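Local coordinates for protein type I modular polyketide synthase (Streptomyces albus subsp. albus, PDB 6IYR) that probably transfers an acyl group, malonyl or a related extender unit, from its coenzyme A thioester to the carrier protein during assembly of the polyketide salinomycin, at residues A[231-237]-A[341-346]; A[223-227]-A[350-354]; A[207-211]-A[446-452]; A[88-92]-A[439-443]. One frame throughout, in Å; residues are numbered along the deposited sequence.

Interaction 1 of 4, residues A[231-237]-A[341-346]; sequences GALSLGD and IAPRTA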
loop_
_atom_site.group_PDB
_atom_site.type_symbol
_atom_site.label_atom_id
_atom_site.label_comp_id
_atom_site.label_asym_id
_atom_site.label_seq_id
_atom_site.Cartn_x
_atom_site.Cartn_y
_atom_site.Cartn_z
ATOM N N GLY A 231 -9.161 -13.377 -1.483
ATOM C CA GLY A 231 -9.868 -14.480 -2.104
ATOM C C GLY A 231 -11.379 -14.389 -1.965
ATOM O O GLY A 231 -12.080 -15.267 -2.427
ATOM N N ALA A 232 -11.896 -13.282 -1.437
ATOM C CA ALA A 232 -13.354 -13.101 -1.343
ATOM C C ALA A 232 -14.036 -12.792 -2.680
ATOM O O ALA A 232 -15.236 -13.071 -2.885
ATOM C CB ALA A 232 -13.678 -12.065 -0.308
ATOM N N LEU A 233 -13.253 -12.334 -3.643
ATOM C CA LEU A 233 -13.708 -12.312 -5.031
ATOM C C LEU A 233 -12.657 -12.959 -5.887
ATOM O O LEU A 233 -11.457 -12.821 -5.594
ATOM C CB LEU A 233 -13.901 -10.872 -5.545
ATOM C CG LEU A 233 -14.980 -10.014 -4.860
ATOM C CD1 LEU A 233 -14.877 -8.543 -5.281
ATOM C CD2 LEU A 233 -16.350 -10.560 -5.207
ATOM N N SER A 234 -13.109 -13.579 -6.981
ATOM C CA SER A 234 -12.217 -14.033 -8.012
ATOM C C SER A 234 -11.622 -12.811 -8.631
ATOM O O SER A 234 -12.222 -11.729 -8.583
ATOM C CB SER A 234 -12.953 -14.834 -9.100
ATOM O OG SER A 234 -13.953 -14.059 -9.767
ATOM N N LEU A 235 -10.562 -13.025 -9.389
ATOM C CA LEU A 235 -9.892 -11.920 -10.050
ATOM C C LEU A 235 -10.841 -11.306 -11.064
ATOM O O LEU A 235 -10.868 -10.102 -11.232
ATOM C CB LEU A 235 -8.662 -12.417 -10.789
ATOM C CG LEU A 235 -7.316 -11.719 -10.635
ATOM C CD1 LEU A 235 -6.629 -11.527 -11.970
ATOM C CD2 LEU A 235 -7.328 -10.452 -9.823
ATOM N N GLY A 236 -11.564 -12.154 -11.787
ATOM C CA GLY A 236 -12.548 -11.688 -12.764
ATOM C C GLY A 236 -13.622 -10.777 -12.162
ATOM O O GLY A 236 -14.028 -9.782 -12.769
ATOM N N ASP A 237 -14.178 -11.218 -11.046
ATOM C CA ASP A 237 -15.180 -10.455 -10.325
ATOM C C ASP A 237 -14.619 -9.169 -9.717
ATOM O O ASP A 237 -15.290 -8.153 -9.749
ATOM C CB ASP A 237 -15.852 -11.290 -9.249
ATOM C CG ASP A 237 -16.962 -12.223 -9.832
ATOM O OD1 ASP A 237 -17.341 -12.063 -11.013
ATOM O OD2 ASP A 237 -17.531 -13.003 -9.052
ATOM N N ILE A 341 -21.863 -10.720 -9.642
ATOM C CA ILE A 341 -20.650 -11.244 -9.022
ATOM C C ILE A 341 -21.005 -12.338 -8.013
ATOM O O ILE A 341 -22.100 -12.336 -7.463
ATOM C CB ILE A 341 -19.801 -10.130 -8.349
ATOM C CG1 ILE A 341 -20.601 -9.394 -7.277
ATOM C CG2 ILE A 341 -19.347 -9.123 -9.393
ATOM C CD1 ILE A 341 -19.790 -8.328 -6.534
ATOM N N ALA A 342 -20.016 -13.152 -7.659
ATOM C CA ALA A 342 -20.186 -14.249 -6.717
ATOM C C ALA A 342 -19.126 -14.204 -5.626
ATOM O O ALA A 342 -18.114 -14.903 -5.697
ATOM C CB ALA A 342 -20.117 -15.593 -7.451
ATOM N N PRO A 343 -19.388 -13.445 -4.558
ATOM C CA PRO A 343 -18.377 -13.395 -3.546
ATOM C C PRO A 343 -18.306 -14.719 -2.809
ATOM O O PRO A 343 -19.287 -15.422 -2.723
ATOM C CB PRO A 343 -18.866 -12.289 -2.607
ATOM C CG PRO A 343 -20.296 -12.133 -2.886
ATOM C CD PRO A 343 -20.470 -12.483 -4.316
ATOM N N ARG A 344 -17.211 -14.968 -2.130
ATOM C CA ARG A 344 -17.040 -16.246 -1.506
ATOM C C ARG A 344 -16.124 -16.064 -0.340
ATOM O O ARG A 344 -15.784 -14.932 -0.004
ATOM C CB ARG A 344 -16.481 -17.222 -2.518
ATOM C CG ARG A 344 -15.047 -16.940 -2.885
ATOM C CD ARG A 344 -14.906 -16.705 -4.360
ATOM N NE ARG A 344 -13.499 -16.720 -4.749
ATOM C CZ ARG A 344 -13.061 -17.124 -5.938
ATOM N NH1 ARG A 344 -11.765 -17.101 -6.219
ATOM N NH2 ARG A 344 -13.925 -17.484 -6.873
ATOM N N THR A 345 -15.915 -17.143 0.408
ATOM C CA THR A 345 -15.338 -17.052 1.715
ATOM C C THR A 345 -13.914 -16.588 1.490
ATOM O O THR A 345 -13.290 -17.047 0.567
ATOM C CB THR A 345 -15.301 -18.422 2.452
ATOM O OG1 THR A 345 -16.636 -18.872 2.747
ATOM C CG2 THR A 345 -14.581 -18.266 3.778
ATOM N N ALA A 346 -13.430 -15.666 2.306
ATOM C CA ALA A 346 -12.070 -15.145 2.137
ATOM C C ALA A 346 -11.120 -16.050 2.871
ATOM O O ALA A 346 -11.353 -16.377 4.048
ATOM C CB ALA A 346 -11.963 -13.732 2.692
HETATM O O HOH W 1 -16.029 -13.987 -7.048
#
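R344 reaches from the loop 341-346 over the turn that joins helix 222-230 to helix 235-248. From CB, the chain sets CG between the backbone N and the carbonyl carbon (chi1 71°), and a bend at chi2 then sends it across the turn. CG and CD pass the carbonyl oxygen of G231, with R344 CG 3.4 Å from G231 O. NE then donates to that same oxygen, R344 NE to G231 O 3.1 Å, and the acceptor sits in the guanidinium plane. CZ and NH1 lie over the backbone of S234, and NH2 meets S234 CB. One face of the guanidinium thus rests on the turn. The backbone of the same residue adds a bond, R344 N to A232 O at 2.8 Å. At the helix start, S234 OG caps D237 N. D237 OD2 in turn accepts from A342 N at 2.9 Å, met from above the carboxylate plane. Water 1 links S234 N, D237 OD2 and A342 O. L233 CD2 packs on P343, while A232 CB meets A346 CB. Most of the polar grip falls on main-chain atoms, so this partly buried contact depends mainly on backbone geometry.

Interaction 2 of 4, residues A[223-227]-A[350-354]; sequences EIAAA and FLSTV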
loop_
_atom_site.group_PDB
_atom_site.type_symbol
_atom_site.label_atom_id
_atom_site.label_comp_id
_atom_site.label_asym_id
_atom_site.label_seq_id
_atom_site.Cartn_x
_atom_site.Cartn_y
_atom_site.Cartn_z
ATOM N N GLU A 223 -10.496 -1.563 -1.163
ATOM C CA GLU A 223 -11.127 -2.793 -0.658
ATOM C C GLU A 223 -11.325 -3.802 -1.749
ATOM O O GLU A 223 -11.284 -5.007 -1.485
ATOM C CB GLU A 223 -12.454 -2.520 0.057
ATOM C CG GLU A 223 -12.311 -2.001 1.452
ATOM C CD GLU A 223 -13.504 -2.311 2.325
ATOM O OE1 GLU A 223 -14.632 -2.339 1.800
ATOM O OE2 GLU A 223 -13.305 -2.444 3.553
ATOM N N ILE A 224 -11.410 -3.315 -2.992
ATOM C CA ILE A 224 -11.595 -4.163 -4.160
ATOM C C ILE A 224 -10.331 -4.982 -4.434
ATOM O O ILE A 224 -10.410 -6.121 -4.896
ATOM C CB ILE A 224 -12.005 -3.366 -5.422
ATOM C CG1 ILE A 224 -13.232 -2.481 -5.144
ATOM C CG2 ILE A 224 -12.375 -4.271 -6.562
ATOM C CD1 ILE A 224 -13.560 -1.545 -6.283
ATOM N N ALA A 225 -9.175 -4.349 -4.258
ATOM C CA ALA A 225 -7.911 -5.042 -4.405
ATOM C C ALA A 225 -7.731 -6.014 -3.246
ATOM O O ALA A 225 -7.317 -7.153 -3.454
ATOM C CB ALA A 225 -6.756 -4.050 -4.444
ATOM N N ALA A 226 -8.067 -5.546 -2.048
ATOM C CA ALA A 226 -7.989 -6.333 -0.836
ATOM C C ALA A 226 -8.853 -7.597 -0.927
ATOM O O ALA A 226 -8.445 -8.673 -0.463
ATOM C CB ALA A 226 -8.389 -5.498 0.348
ATOM N N ALA A 227 -9.983 -7.491 -1.617
ATOM C CA ALA A 227 -10.911 -8.609 -1.706
ATOM C C ALA A 227 -10.356 -9.650 -2.646
ATOM O O ALA A 227 -10.540 -10.853 -2.460
ATOM C CB ALA A 227 -12.269 -8.129 -2.195
ATOM N N PHE A 350 -10.240 -10.368 6.331
ATOM C CA PHE A 350 -10.576 -9.092 5.679
ATOM C C PHE A 350 -11.354 -8.230 6.668
ATOM O O PHE A 350 -12.482 -8.567 7.076
ATOM C CB PHE A 350 -11.378 -9.380 4.405
ATOM C CG PHE A 350 -11.797 -8.144 3.629
ATOM C CD1 PHE A 350 -12.796 -7.303 4.110
ATOM C CD2 PHE A 350 -11.386 -7.976 2.327
ATOM C CE1 PHE A 350 -13.176 -6.181 3.387
ATOM C CE2 PHE A 350 -11.825 -6.910 1.558
ATOM C CZ PHE A 350 -12.727 -6.010 2.084
ATOM N N LEU A 351 -10.694 -7.184 7.159
ATOM C CA LEU A 351 -11.285 -6.277 8.093
ATOM C C LEU A 351 -11.903 -5.087 7.338
ATOM O O LEU A 351 -11.207 -4.265 6.768
ATOM C CB LEU A 351 -10.276 -5.833 9.123
ATOM C CG LEU A 351 -10.753 -4.785 10.123
ATOM C CD1 LEU A 351 -12.038 -5.208 10.813
ATOM C CD2 LEU A 351 -9.662 -4.492 11.149
ATOM N N SER A 352 -13.228 -5.056 7.286
ATOM C CA SER A 352 -13.962 -4.034 6.542
ATOM C C SER A 352 -13.786 -2.678 7.172
ATOM O O SER A 352 -14.012 -2.471 8.376
ATOM C CB SER A 352 -15.442 -4.375 6.487
ATOM O OG SER A 352 -16.173 -3.390 5.768
ATOM N N THR A 353 -13.406 -1.730 6.341
ATOM C CA THR A 353 -13.377 -0.340 6.788
ATOM C C THR A 353 -14.742 0.311 6.535
ATOM O O THR A 353 -14.957 1.480 6.877
ATOM C CB THR A 353 -12.285 0.433 6.053
ATOM O OG1 THR A 353 -12.488 0.323 4.645
ATOM C CG2 THR A 353 -10.925 -0.140 6.404
ATOM N N VAL A 354 -15.679 -0.469 6.006
ATOM C CA VAL A 354 -17.084 -0.025 5.926
ATOM C C VAL A 354 -17.825 -0.352 7.204
ATOM O O VAL A 354 -18.334 0.536 7.899
ATOM C CB VAL A 354 -17.846 -0.663 4.767
ATOM C CG1 VAL A 354 -19.284 -0.136 4.703
ATOM C CG2 VAL A 354 -17.149 -0.384 3.456
HETATM O O HOH W 2 -10.877 -3.226 4.429
#
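Helix 222-230 follows a GxSxG pattern (G218, S220, G222) that fits the nucleophile elbow of acyltransferases, and E223 in its first turn faces segment 350-354, a short strand and the loop after it. The polar part centres on the E223 carboxylate. T353 N donates to E223 OE2 at 2.9 Å, nearly along the C-O axis of the carboxylate. T353 OG1 stands 3.1 Å from E223 OE2, but its hydroxyl also meets G218 O, the first residue of the elbow pattern. E223 OE1 has other partners, Y368 OH and N372 ND2. Both carboxylate oxygens are therefore held inside a buried contact. V354 CG2 touches E223 OE1. Water 2 lies between E223 OE2 and L351 O. S352 OG accepts from V354 N in an ST turn, which shapes the loop just where T353 N meets the carboxylate. S352 OG is also hydrogen-bonded to Y368 OH.

The apolar part belongs to F350. Its CG stands anti to the backbone N (chi1 180°), which carries the ring in under the helix. The ring crosses the E223 side chain at about a right angle, its plane 59° from the carboxylate. F350 CE2 touches A226 CB at 3.9 Å and A227 CB at 4.0 Å. The ring turns its edge to the helix backbone: F350 CE2 lies 3.6 Å from E223 O, which already accepts from A227 N.

Interaction 3 of 4, residues A[207-211]-A[446-452]; sequences RAAGV and VPVDWDT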
loop_
_atom_site.group_PDB
_atom_site.type_symbol
_atom_site.label_atom_id
_atom_site.label_comp_id
_atom_site.label_asym_id
_atom_site.label_seq_id
_atom_site.Cartn_x
_atom_site.Cartn_y
_atom_site.Cartn_z
ATOM N N ARG A 207 3.901 -11.657 -1.225
ATOM C CA ARG A 207 3.551 -13.044 -0.928
ATOM C C ARG A 207 4.581 -14.040 -1.443
ATOM O O ARG A 207 5.014 -14.904 -0.721
ATOM C CB ARG A 207 2.207 -13.392 -1.561
ATOM C CG ARG A 207 1.065 -13.609 -0.594
ATOM C CD ARG A 207 -0.064 -14.401 -1.251
ATOM N NE ARG A 207 0.392 -15.101 -2.454
ATOM C CZ ARG A 207 0.543 -16.419 -2.587
ATOM N NH1 ARG A 207 0.270 -17.251 -1.592
ATOM N NH2 ARG A 207 0.975 -16.909 -3.737
ATOM N N ALA A 208 4.985 -13.884 -2.688
ATOM C CA ALA A 208 6.045 -14.715 -3.285
ATOM C C ALA A 208 7.377 -14.615 -2.517
ATOM O O ALA A 208 8.189 -15.545 -2.521
ATOM C CB ALA A 208 6.241 -14.322 -4.737
ATOM N N ALA A 209 7.602 -13.485 -1.871
ATOM C CA ALA A 209 8.827 -13.235 -1.133
ATOM C C ALA A 209 8.689 -13.732 0.293
ATOM O O ALA A 209 9.498 -13.430 1.175
ATOM C CB ALA A 209 9.107 -11.746 -1.127
ATOM N N GLY A 210 7.628 -14.468 0.546
ATOM C CA GLY A 210 7.480 -15.129 1.820
ATOM C C GLY A 210 6.651 -14.380 2.832
ATOM O O GLY A 210 6.572 -14.792 3.977
ATOM N N VAL A 211 6.074 -13.242 2.447
ATOM C CA VAL A 211 5.324 -12.447 3.400
ATOM C C VAL A 211 3.836 -12.677 3.177
ATOM O O VAL A 211 3.227 -12.055 2.326
ATOM C CB VAL A 211 5.640 -10.947 3.270
ATOM C CG1 VAL A 211 4.880 -10.181 4.341
ATOM C CG2 VAL A 211 7.119 -10.730 3.441
ATOM N N VAL A 446 9.417 -8.668 9.834
ATOM C CA VAL A 446 8.561 -9.267 8.826
ATOM C C VAL A 446 9.340 -10.378 8.159
ATOM O O VAL A 446 10.489 -10.165 7.772
ATOM C CB VAL A 446 8.166 -8.222 7.795
ATOM C CG1 VAL A 446 7.297 -8.837 6.735
ATOM C CG2 VAL A 446 7.479 -7.068 8.487
ATOM N N PRO A 447 8.716 -11.557 7.969
ATOM C CA PRO A 447 9.484 -12.749 7.572
ATOM C C PRO A 447 9.751 -12.846 6.077
ATOM O O PRO A 447 9.363 -13.799 5.432
ATOM C CB PRO A 447 8.615 -13.917 8.053
ATOM C CG PRO A 447 7.220 -13.370 8.071
ATOM C CD PRO A 447 7.310 -11.876 8.269
ATOM N N VAL A 448 10.567 -11.936 5.572
ATOM C CA VAL A 448 11.028 -12.019 4.211
ATOM C C VAL A 448 11.856 -13.302 4.057
ATOM O O VAL A 448 12.627 -13.665 4.939
ATOM C CB VAL A 448 11.887 -10.777 3.880
ATOM C CG1 VAL A 448 12.471 -10.861 2.468
ATOM C CG2 VAL A 448 11.057 -9.517 4.069
ATOM N N ASP A 449 11.723 -13.935 2.911
ATOM C CA ASP A 449 12.541 -15.068 2.550
ATOM C C ASP A 449 13.551 -14.676 1.490
ATOM O O ASP A 449 13.223 -14.518 0.309
ATOM C CB ASP A 449 11.657 -16.185 2.012
ATOM C CG ASP A 449 12.458 -17.444 1.665
ATOM O OD1 ASP A 449 13.677 -17.494 1.912
ATOM O OD2 ASP A 449 11.882 -18.367 1.081
ATOM N N TRP A 450 14.791 -14.466 1.909
ATOM C CA TRP A 450 15.784 -13.861 1.019
ATOM C C TRP A 450 16.183 -14.709 -0.170
ATOM O O TRP A 450 16.577 -14.163 -1.197
ATOM C CB TRP A 450 16.987 -13.406 1.815
ATOM C CG TRP A 450 16.619 -12.238 2.669
ATOM C CD1 TRP A 450 16.479 -12.227 4.004
ATOM C CD2 TRP A 450 16.330 -10.910 2.218
ATOM N NE1 TRP A 450 16.111 -10.976 4.432
ATOM C CE2 TRP A 450 16.051 -10.138 3.353
ATOM C CE3 TRP A 450 16.289 -10.297 0.959
ATOM C CZ2 TRP A 450 15.736 -8.776 3.276
ATOM C CZ3 TRP A 450 16.038 -8.949 0.890
ATOM C CH2 TRP A 450 15.734 -8.206 2.040
ATOM N N ASP A 451 15.937 -16.018 -0.085
ATOM C CA ASP A 451 16.085 -16.920 -1.223
ATOM C C ASP A 451 15.249 -16.513 -2.442
ATOM O O ASP A 451 15.584 -16.881 -3.573
ATOM C CB ASP A 451 15.722 -18.354 -0.808
ATOM C CG ASP A 451 16.746 -18.968 0.164
ATOM O OD1 ASP A 451 17.884 -18.467 0.219
ATOM O OD2 ASP A 451 16.411 -19.938 0.879
ATOM N N THR A 452 14.173 -15.747 -2.236
ATOM C CA THR A 452 13.243 -15.498 -3.322
ATOM C C THR A 452 13.713 -14.343 -4.180
ATOM O O THR A 452 13.144 -14.069 -5.236
ATOM C CB THR A 452 11.807 -15.253 -2.788
ATOM O OG1 THR A 452 11.787 -14.133 -1.885
ATOM C CG2 THR A 452 11.333 -16.495 -2.041
#
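V211 and V446 pack tightly in the buried part of this contact. Their side chains cross at about a right angle, with V211 CG1 3.7 Å from V446 CG1. The other methyl, V211 CG2, also touches V446 CG1 and reaches V448 CG2 at 4.2 Å. T128 lies against both V211 and V446, and helix 431-443 covers V446 and V448 through A441 and W442. The middle is held by one backbone bond, D449 N to A209 O at 2.9 Å. T452 makes a second close fit, on A209: its OG1 sits 3.2 Å from A209 CA, and its CG2 meets A208 O at 3.3 Å. T452 OG1 lies between the backbone N and the carbonyl carbon (chi1 59°), which lets it donate back to D449 O at 2.7 Å. T452 N donates to the same oxygen, so two bonds close the short 3-10 turn 450-452.

The solvent side is looser. P447 is exposed on the outer side of the V446 end, and A208 and G210 lie at the partly exposed margin. G210, with positive phi, passes D449 CB with its CA at 4.3 Å.

P447 is the centre of an inverse gamma turn that bends the chain past V211. On the facing segment, G210 N bonds to R207 O and V211 N to W206 O. G210 is the C-prime residue of a Schellman motif, the classic ending of an alpha-helix, here helix 188-208.

Interaction 4 of 4, residues A[88-92]-A[439-443]; sequences SRGVV and AEAWT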
loop_
_atom_site.group_PDB
_atom_site.type_symbol
_atom_site.label_atom_id
_atom_site.label_comp_id
_atom_site.label_asym_id
_atom_site.label_seq_id
_atom_site.Cartn_x
_atom_site.Cartn_y
_atom_site.Cartn_z
ATOM N N SER A 88 18.345 -7.344 16.559
ATOM C CA SER A 88 18.816 -6.106 15.984
ATOM C C SER A 88 19.433 -6.393 14.594
ATOM O O SER A 88 20.135 -7.398 14.416
ATOM C CB SER A 88 19.776 -5.441 16.970
ATOM O OG SER A 88 20.713 -4.666 16.274
ATOM N N ARG A 89 18.927 -5.714 13.559
ATOM C CA ARG A 89 19.138 -6.196 12.176
ATOM C C ARG A 89 19.577 -5.112 11.199
ATOM O O ARG A 89 19.306 -3.918 11.399
ATOM C CB ARG A 89 17.885 -6.869 11.617
ATOM C CG ARG A 89 17.486 -8.154 12.315
ATOM C CD ARG A 89 16.122 -8.623 11.807
ATOM N NE ARG A 89 15.787 -9.919 12.360
ATOM C CZ ARG A 89 14.839 -10.719 11.903
ATOM N NH1 ARG A 89 14.630 -11.879 12.491
ATOM N NH2 ARG A 89 14.107 -10.386 10.862
ATOM N N GLY A 90 20.246 -5.545 10.127
ATOM C CA GLY A 90 20.784 -4.619 9.144
ATOM C C GLY A 90 20.854 -5.293 7.794
ATOM O O GLY A 90 20.980 -6.515 7.699
ATOM N N VAL A 91 20.660 -4.507 6.738
ATOM C CA VAL A 91 20.775 -5.027 5.385
ATOM C C VAL A 91 21.557 -4.014 4.584
ATOM O O VAL A 91 21.338 -2.801 4.722
ATOM C CB VAL A 91 19.408 -5.222 4.719
ATOM C CG1 VAL A 91 19.592 -5.863 3.363
ATOM C CG2 VAL A 91 18.485 -6.063 5.577
ATOM N N VAL A 92 22.476 -4.488 3.742
ATOM C CA VAL A 92 23.057 -3.589 2.747
ATOM C C VAL A 92 22.780 -4.099 1.385
ATOM O O VAL A 92 22.661 -5.303 1.187
ATOM C CB VAL A 92 24.582 -3.397 2.923
ATOM C CG1 VAL A 92 24.865 -2.819 4.304
ATOM C CG2 VAL A 92 25.300 -4.718 2.755
ATOM N N ALA A 439 13.748 -4.984 2.755
ATOM C CA ALA A 439 14.769 -4.874 3.804
ATOM C C ALA A 439 14.244 -4.222 5.052
ATOM O O ALA A 439 14.533 -4.672 6.159
ATOM C CB ALA A 439 15.960 -4.074 3.293
ATOM N N GLU A 440 13.594 -3.075 4.898
ATOM C CA GLU A 440 12.982 -2.405 6.047
ATOM C C GLU A 440 12.081 -3.360 6.778
ATOM O O GLU A 440 12.057 -3.406 8.010
ATOM C CB GLU A 440 12.116 -1.233 5.632
ATOM C CG GLU A 440 12.874 -0.076 5.052
ATOM C CD GLU A 440 11.956 0.868 4.321
ATOM O OE1 GLU A 440 10.843 1.125 4.849
ATOM O OE2 GLU A 440 12.336 1.291 3.208
ATOM N N ALA A 441 11.253 -4.035 6.017
ATOM C CA ALA A 441 10.316 -4.970 6.640
ATOM C C ALA A 441 11.082 -6.004 7.445
ATOM O O ALA A 441 10.785 -6.256 8.610
ATOM C CB ALA A 441 9.496 -5.666 5.590
ATOM N N TRP A 442 12.005 -6.677 6.778
ATOM C CA TRP A 442 12.788 -7.741 7.412
ATOM C C TRP A 442 13.498 -7.246 8.671
ATOM O O TRP A 442 13.458 -7.906 9.708
ATOM C CB TRP A 442 13.775 -8.343 6.408
ATOM C CG TRP A 442 14.580 -9.422 6.986
ATOM C CD1 TRP A 442 14.230 -10.725 7.090
ATOM C CD2 TRP A 442 15.862 -9.292 7.632
ATOM N NE1 TRP A 442 15.198 -11.419 7.777
ATOM C CE2 TRP A 442 16.235 -10.573 8.070
ATOM C CE3 TRP A 442 16.768 -8.237 7.783
ATOM C CZ2 TRP A 442 17.468 -10.833 8.674
ATOM C CZ3 TRP A 442 17.995 -8.491 8.396
ATOM C CH2 TRP A 442 18.325 -9.777 8.842
ATOM N N THR A 443 14.010 -6.024 8.655
ATOM C CA THR A 443 14.679 -5.536 9.841
ATOM C C THR A 443 13.715 -5.395 10.990
ATOM O O THR A 443 14.133 -5.358 12.142
ATOM C CB THR A 443 15.459 -4.214 9.629
ATOM O OG1 THR A 443 14.582 -3.133 9.296
ATOM C CG2 THR A 443 16.577 -4.403 8.572
#
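The central strand of the three-stranded antiparallel sheet, 88-94, packs here against residues 439-443 of helix 431-443. The short axes run 8.0 Å apart and nearly antiparallel, at 162°. R89 and W442 carry most of the contact. The R89 chain is extended from CG to NE and crosses the indole at about a right angle. Its CD sits over the six-membered ring, a CH-pi contact with R89 CD 3.8 Å from the ring centroid. The guanidinium then lies flat on the indole, its plane turned by 24°, as an off-centre cation-pi pair over the five-membered ring. R89 NH2 also donates to W442 O at 2.8 Å, so stack and bond hold the group together. R89 NE has a further acceptor, L86 O. V91, two residues on, points to the helix as R89 does. Its CG2 meets W442 CE3 at 3.5 Å and T443 CG2 at 3.9 Å, while V91 CB touches A439 CB at 3.9 Å. G90 O adds a contact to W442 CZ3. T443 OG1 bonds back to E440 O within the helix. Strands 41-47 and 116-120 flank strand 88-94: T44 touches W442, and I117 meets A439 and T443. V92 points away from helix 431-443 and packs on helix 97-108.

In the fold
From the N terminus, strand 88-94 comes first, and its contact with helix 431-443 in interaction 4 closes the longest loop. Helix 188-208 ends next, and interaction 3 joins it to the loop after helix 431-443. Interactions 3 and 4 therefore cross along the chain. They touch in space: V446 N probably bonds to A441 O, and W450 packs on W442. Inside both loops lies interaction 2, between helix 222-230 and strand 350-351. Interaction 1 nests within it and touches it through A232 and L233 on A227. Interactions 3 and 4 tie the small antiparallel sheet and the end of helix 188-208 to helix 431-443 and the loop after it. Interactions 1 and 2 join helix 222-230 and the following turn to 341-354.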